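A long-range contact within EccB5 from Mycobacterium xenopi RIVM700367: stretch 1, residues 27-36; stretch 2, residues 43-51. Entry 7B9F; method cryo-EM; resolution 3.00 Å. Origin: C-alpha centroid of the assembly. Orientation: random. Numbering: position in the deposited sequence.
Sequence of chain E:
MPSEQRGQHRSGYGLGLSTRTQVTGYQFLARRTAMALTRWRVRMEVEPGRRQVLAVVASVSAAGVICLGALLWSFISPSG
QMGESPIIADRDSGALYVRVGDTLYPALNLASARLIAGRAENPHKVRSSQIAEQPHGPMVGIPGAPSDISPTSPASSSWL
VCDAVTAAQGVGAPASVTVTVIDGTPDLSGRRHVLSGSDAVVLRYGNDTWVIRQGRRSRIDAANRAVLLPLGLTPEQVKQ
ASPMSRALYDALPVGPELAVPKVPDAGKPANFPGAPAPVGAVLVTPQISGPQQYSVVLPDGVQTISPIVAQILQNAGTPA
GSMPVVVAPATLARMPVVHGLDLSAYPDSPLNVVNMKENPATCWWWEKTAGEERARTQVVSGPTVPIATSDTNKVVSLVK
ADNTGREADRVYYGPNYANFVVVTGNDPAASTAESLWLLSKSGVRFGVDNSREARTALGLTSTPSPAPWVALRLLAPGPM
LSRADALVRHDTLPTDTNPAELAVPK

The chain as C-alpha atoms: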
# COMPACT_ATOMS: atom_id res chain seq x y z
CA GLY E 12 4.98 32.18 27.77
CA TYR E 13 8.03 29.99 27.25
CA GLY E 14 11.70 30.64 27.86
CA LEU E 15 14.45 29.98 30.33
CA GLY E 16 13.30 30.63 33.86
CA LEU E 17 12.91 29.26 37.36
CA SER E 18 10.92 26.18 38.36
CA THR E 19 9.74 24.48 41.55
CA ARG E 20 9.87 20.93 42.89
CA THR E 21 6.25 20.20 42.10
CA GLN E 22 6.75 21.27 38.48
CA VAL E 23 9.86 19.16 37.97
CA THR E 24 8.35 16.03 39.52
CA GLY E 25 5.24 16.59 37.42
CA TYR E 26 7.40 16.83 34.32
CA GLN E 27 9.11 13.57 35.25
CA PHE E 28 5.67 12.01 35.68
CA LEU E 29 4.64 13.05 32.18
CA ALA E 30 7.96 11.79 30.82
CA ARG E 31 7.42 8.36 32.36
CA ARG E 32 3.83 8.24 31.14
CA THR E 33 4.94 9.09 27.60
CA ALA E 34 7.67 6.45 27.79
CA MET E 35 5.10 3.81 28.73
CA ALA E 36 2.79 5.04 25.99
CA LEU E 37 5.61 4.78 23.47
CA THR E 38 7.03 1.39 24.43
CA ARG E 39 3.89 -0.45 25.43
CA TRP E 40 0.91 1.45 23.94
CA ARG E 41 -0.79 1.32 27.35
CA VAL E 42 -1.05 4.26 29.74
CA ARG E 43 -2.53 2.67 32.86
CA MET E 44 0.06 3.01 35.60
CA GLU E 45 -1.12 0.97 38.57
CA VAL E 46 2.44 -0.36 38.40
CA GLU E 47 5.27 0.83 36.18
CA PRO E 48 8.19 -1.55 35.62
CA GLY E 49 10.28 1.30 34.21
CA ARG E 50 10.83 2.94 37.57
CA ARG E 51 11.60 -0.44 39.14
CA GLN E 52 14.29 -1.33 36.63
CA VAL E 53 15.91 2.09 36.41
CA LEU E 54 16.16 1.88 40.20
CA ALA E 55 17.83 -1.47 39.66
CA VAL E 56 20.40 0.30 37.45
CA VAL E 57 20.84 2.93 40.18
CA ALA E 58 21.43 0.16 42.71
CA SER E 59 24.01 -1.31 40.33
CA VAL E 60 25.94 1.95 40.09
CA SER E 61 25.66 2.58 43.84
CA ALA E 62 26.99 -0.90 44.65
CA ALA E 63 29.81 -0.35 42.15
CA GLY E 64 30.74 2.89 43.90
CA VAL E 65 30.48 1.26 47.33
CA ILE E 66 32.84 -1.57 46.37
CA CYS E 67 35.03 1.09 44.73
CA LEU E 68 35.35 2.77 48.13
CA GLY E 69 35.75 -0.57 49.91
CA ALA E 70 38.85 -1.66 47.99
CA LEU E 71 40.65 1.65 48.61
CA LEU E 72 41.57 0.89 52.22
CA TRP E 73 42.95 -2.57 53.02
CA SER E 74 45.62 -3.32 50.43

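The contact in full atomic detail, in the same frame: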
# COMPACT_ATOMS: atom_id res chain seq x y z
N GLN E 27 8.62 14.94 35.26
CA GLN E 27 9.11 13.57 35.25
C GLN E 27 7.96 12.58 35.16
O GLN E 27 8.09 11.53 34.51
CB GLN E 27 9.95 13.29 36.48
CG GLN E 27 11.12 14.21 36.64
CD GLN E 27 12.34 13.50 37.15
OE1 GLN E 27 12.39 13.08 38.30
NE2 GLN E 27 13.34 13.36 36.29
N PHE E 28 6.83 12.88 35.80
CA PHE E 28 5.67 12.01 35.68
C PHE E 28 5.19 11.93 34.25
O PHE E 28 4.91 10.84 33.74
CB PHE E 28 4.55 12.50 36.58
CG PHE E 28 3.26 11.78 36.37
CD1 PHE E 28 3.06 10.53 36.89
CD2 PHE E 28 2.24 12.37 35.64
CE1 PHE E 28 1.88 9.87 36.70
CE2 PHE E 28 1.06 11.71 35.44
CZ PHE E 28 0.88 10.46 35.97
N LEU E 29 5.08 13.08 33.58
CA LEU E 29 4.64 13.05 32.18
C LEU E 29 5.65 12.36 31.28
O LEU E 29 5.27 11.70 30.32
CB LEU E 29 4.35 14.45 31.68
CG LEU E 29 3.07 15.05 32.24
CD1 LEU E 29 2.77 16.35 31.54
CD2 LEU E 29 1.93 14.08 32.05
N ALA E 30 6.94 12.48 31.60
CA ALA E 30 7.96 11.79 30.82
C ALA E 30 7.81 10.28 30.95
O ALA E 30 7.88 9.55 29.96
CB ALA E 30 9.35 12.23 31.27
N ARG E 31 7.60 9.79 32.18
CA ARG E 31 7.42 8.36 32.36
C ARG E 31 6.14 7.87 31.70
O ARG E 31 6.11 6.77 31.12
CB ARG E 31 7.44 7.99 33.84
CG ARG E 31 8.76 8.27 34.51
CD ARG E 31 8.92 7.43 35.76
NE ARG E 31 7.80 7.57 36.67
CZ ARG E 31 7.62 8.59 37.50
NH1 ARG E 31 8.52 9.56 37.55
NH2 ARG E 31 6.57 8.62 38.29
N ARG E 32 5.07 8.66 31.77
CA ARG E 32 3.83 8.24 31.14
C ARG E 32 3.96 8.20 29.62
O ARG E 32 3.43 7.28 28.98
CB ARG E 32 2.70 9.18 31.54
CG ARG E 32 1.32 8.59 31.38
CD ARG E 32 0.29 9.62 31.73
NE ARG E 32 -0.86 9.58 30.85
CZ ARG E 32 -1.98 8.92 31.13
NH1 ARG E 32 -2.08 8.26 32.27
NH2 ARG E 32 -2.99 8.94 30.28
N THR E 33 4.71 9.13 29.04
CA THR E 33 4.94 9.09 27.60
C THR E 33 5.84 7.93 27.22
O THR E 33 5.65 7.31 26.17
CB THR E 33 5.54 10.41 27.13
OG1 THR E 33 4.66 11.48 27.50
CG2 THR E 33 5.71 10.43 25.63
N ALA E 34 6.82 7.60 28.06
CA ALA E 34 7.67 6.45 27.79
C ALA E 34 6.87 5.16 27.78
O ALA E 34 7.08 4.30 26.92
CB ALA E 34 8.80 6.37 28.81
N MET E 35 5.96 5.00 28.74
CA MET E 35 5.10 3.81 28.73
C MET E 35 4.17 3.81 27.53
O MET E 35 3.90 2.75 26.96
CB MET E 35 4.30 3.69 30.02
CG MET E 35 5.13 3.42 31.24
SD MET E 35 4.09 3.38 32.69
CE MET E 35 3.21 1.85 32.38
N ALA E 36 3.63 4.97 27.17
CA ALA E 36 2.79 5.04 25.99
C ALA E 36 3.55 4.65 24.74
O ALA E 36 3.02 3.99 23.85
CB ALA E 36 2.22 6.45 25.84
N ARG E 43 -2.17 2.94 31.48
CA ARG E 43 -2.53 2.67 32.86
C ARG E 43 -1.27 2.39 33.67
O ARG E 43 -0.38 1.67 33.22
CB ARG E 43 -3.55 1.53 32.93
CG ARG E 43 -3.06 0.18 32.45
CD ARG E 43 -4.20 -0.64 31.90
NE ARG E 43 -3.74 -1.87 31.26
CZ ARG E 43 -4.10 -2.27 30.05
NH1 ARG E 43 -4.92 -1.52 29.32
NH2 ARG E 43 -3.63 -3.40 29.55
N MET E 44 -1.17 3.01 34.83
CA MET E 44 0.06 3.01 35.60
C MET E 44 -0.15 2.56 37.03
O MET E 44 0.41 3.15 37.96
CB MET E 44 0.71 4.39 35.59
CG MET E 44 1.21 4.83 34.24
SD MET E 44 1.88 6.49 34.32
CE MET E 44 3.37 6.17 35.25
N GLU E 45 -0.99 1.55 37.24
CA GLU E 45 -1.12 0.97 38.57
C GLU E 45 0.21 0.40 39.05
O GLU E 45 0.49 0.40 40.25
CB GLU E 45 -2.22 -0.10 38.60
CG GLU E 45 -1.95 -1.38 37.81
CD GLU E 45 -2.26 -1.27 36.32
OE1 GLU E 45 -2.50 -0.14 35.84
OE2 GLU E 45 -2.28 -2.31 35.64
N VAL E 46 1.04 -0.08 38.13
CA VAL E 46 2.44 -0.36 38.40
C VAL E 46 3.21 0.01 37.14
O VAL E 46 2.72 -0.15 36.02
CB VAL E 46 2.66 -1.84 38.82
CG1 VAL E 46 2.32 -2.80 37.69
CG2 VAL E 46 4.08 -2.06 39.32
N GLU E 47 4.40 0.57 37.32
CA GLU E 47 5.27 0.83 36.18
C GLU E 47 6.58 0.09 36.37
O GLU E 47 7.27 0.28 37.39
CB GLU E 47 5.47 2.34 35.96
CG GLU E 47 6.27 3.14 36.97
CD GLU E 47 5.43 3.61 38.14
OE1 GLU E 47 4.32 3.07 38.34
OE2 GLU E 47 5.88 4.52 38.86
N PRO E 48 6.91 -0.85 35.49
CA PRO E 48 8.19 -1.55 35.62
C PRO E 48 9.38 -0.66 35.36
O PRO E 48 10.47 -0.94 35.86
CB PRO E 48 8.08 -2.66 34.57
CG PRO E 48 6.63 -2.87 34.39
CD PRO E 48 6.02 -1.51 34.53
N GLY E 49 9.20 0.40 34.58
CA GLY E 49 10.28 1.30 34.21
C GLY E 49 10.99 1.90 35.39
O GLY E 49 12.23 1.88 35.44
N ARG E 50 10.23 2.43 36.35
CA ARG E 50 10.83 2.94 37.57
C ARG E 50 11.58 1.85 38.31
O ARG E 50 12.70 2.07 38.77
CB ARG E 50 9.77 3.57 38.47
CG ARG E 50 10.33 4.40 39.62
CD ARG E 50 11.25 5.53 39.15
NE ARG E 50 11.15 6.73 39.99
CZ ARG E 50 11.83 7.85 39.80
NH1 ARG E 50 12.68 7.95 38.78
NH2 ARG E 50 11.68 8.88 40.62
N ARG E 51 10.99 0.65 38.39
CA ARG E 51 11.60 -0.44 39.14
C ARG E 51 12.97 -0.79 38.57
O ARG E 51 13.96 -0.89 39.31
CB ARG E 51 10.69 -1.67 39.09
CG ARG E 51 9.40 -1.58 39.92
CD ARG E 51 9.63 -1.68 41.43
NE ARG E 51 8.52 -1.12 42.19
CZ ARG E 51 8.60 -0.68 43.44
NH1 ARG E 51 7.53 -0.19 44.04
NH2 ARG E 51 9.74 -0.76 44.11

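This is a small side-chain contact, centred on two methionines, in which one face of a helix packs against a loop and the first turn of the next helix without a hydrogen bond between them. The two stretches together bury 436 Å². The backbones stay well apart: the CA atoms of Arg-32 and Met-44 are 7.8 Å from each other, as are those of Arg-31 and Gly-49. Side chains fill the space between.

Stretch 1 is helical throughout. Its backbone bonds run from each residue to the one four places earlier, for example from Met-35 N to Arg-31 O at 3.0 Å. Thr-33 adds a side-chain bond of the same reach, from its OG1 to Leu-29 O at 2.9 Å. This spacing puts Arg-31 and Met-35, one turn apart, on the same side of the helix. Both point toward stretch 2. Ala-30, Thr-33, Ala-34 and Ala-36 take no part.

Met-44 is the main residue from stretch 2. It is buried, and it has the largest area covered by the other stretch. Its CB points toward the helix, and its sulfur lies near three residues there, Arg-32, Phe-28 and Met-35. Met-44 SD is 3.7 Å from Arg-32 CG, so the contact uses the aliphatic part of that arginine. Arg-32 NH2 is hydrogen-bonded elsewhere in the structure. Met-44 SD is also 4.1 Å from Phe-28 CE1. The sulfur sits 5.0 Å from the centroid of the Phe-28 ring and 48° off the ring normal, an oblique approach. Phe-28 starts out sideways to stretch 2, but the end of its side chain comes nearer. Met-44 SD is 4.1 Å from Met-35 SD.

Met-35 completes the apolar centre. Its SD lies 3.6 Å from Met-44 CG. The two methionines share the same rotamer, m, t, p. Met-35 SD is also 3.7 Å from Glu-47 CB, so the acidic residue presents its aliphatic carbon here. The methyl group reaches the loop backbone. Met-35 CE is 3.7 Å from Arg-43 O and 4.2 Å from Val-46 O. The side chains of Arg-43 and Val-46 point away, so these residues meet Met-35 through their backbone.

Charged groups gather beside this centre. Arg-31 NH2 is 4.2 Å from Glu-47 OE2. The opposite charges are near enough to attract, but the distance is beyond a salt bridge. Arg-31 NH2 has a hydrogen bond elsewhere in the structure. Arg-50 brings a second positive charge close to the first. Its NH2 is 4.5 Å from Arg-31 NH1, and Arg-31 NH1 lies over one face of the Arg-50 guanidinium, 4.4 Å from Arg-50 CZ. Like charges at this range repel.

Gly-49 has no side chain and adds almost nothing to the covered area. A CB there would point toward the helix, and there is room for it, 5.2 Å from Met-35 CG. The glycine is therefore not required for close packing at this point.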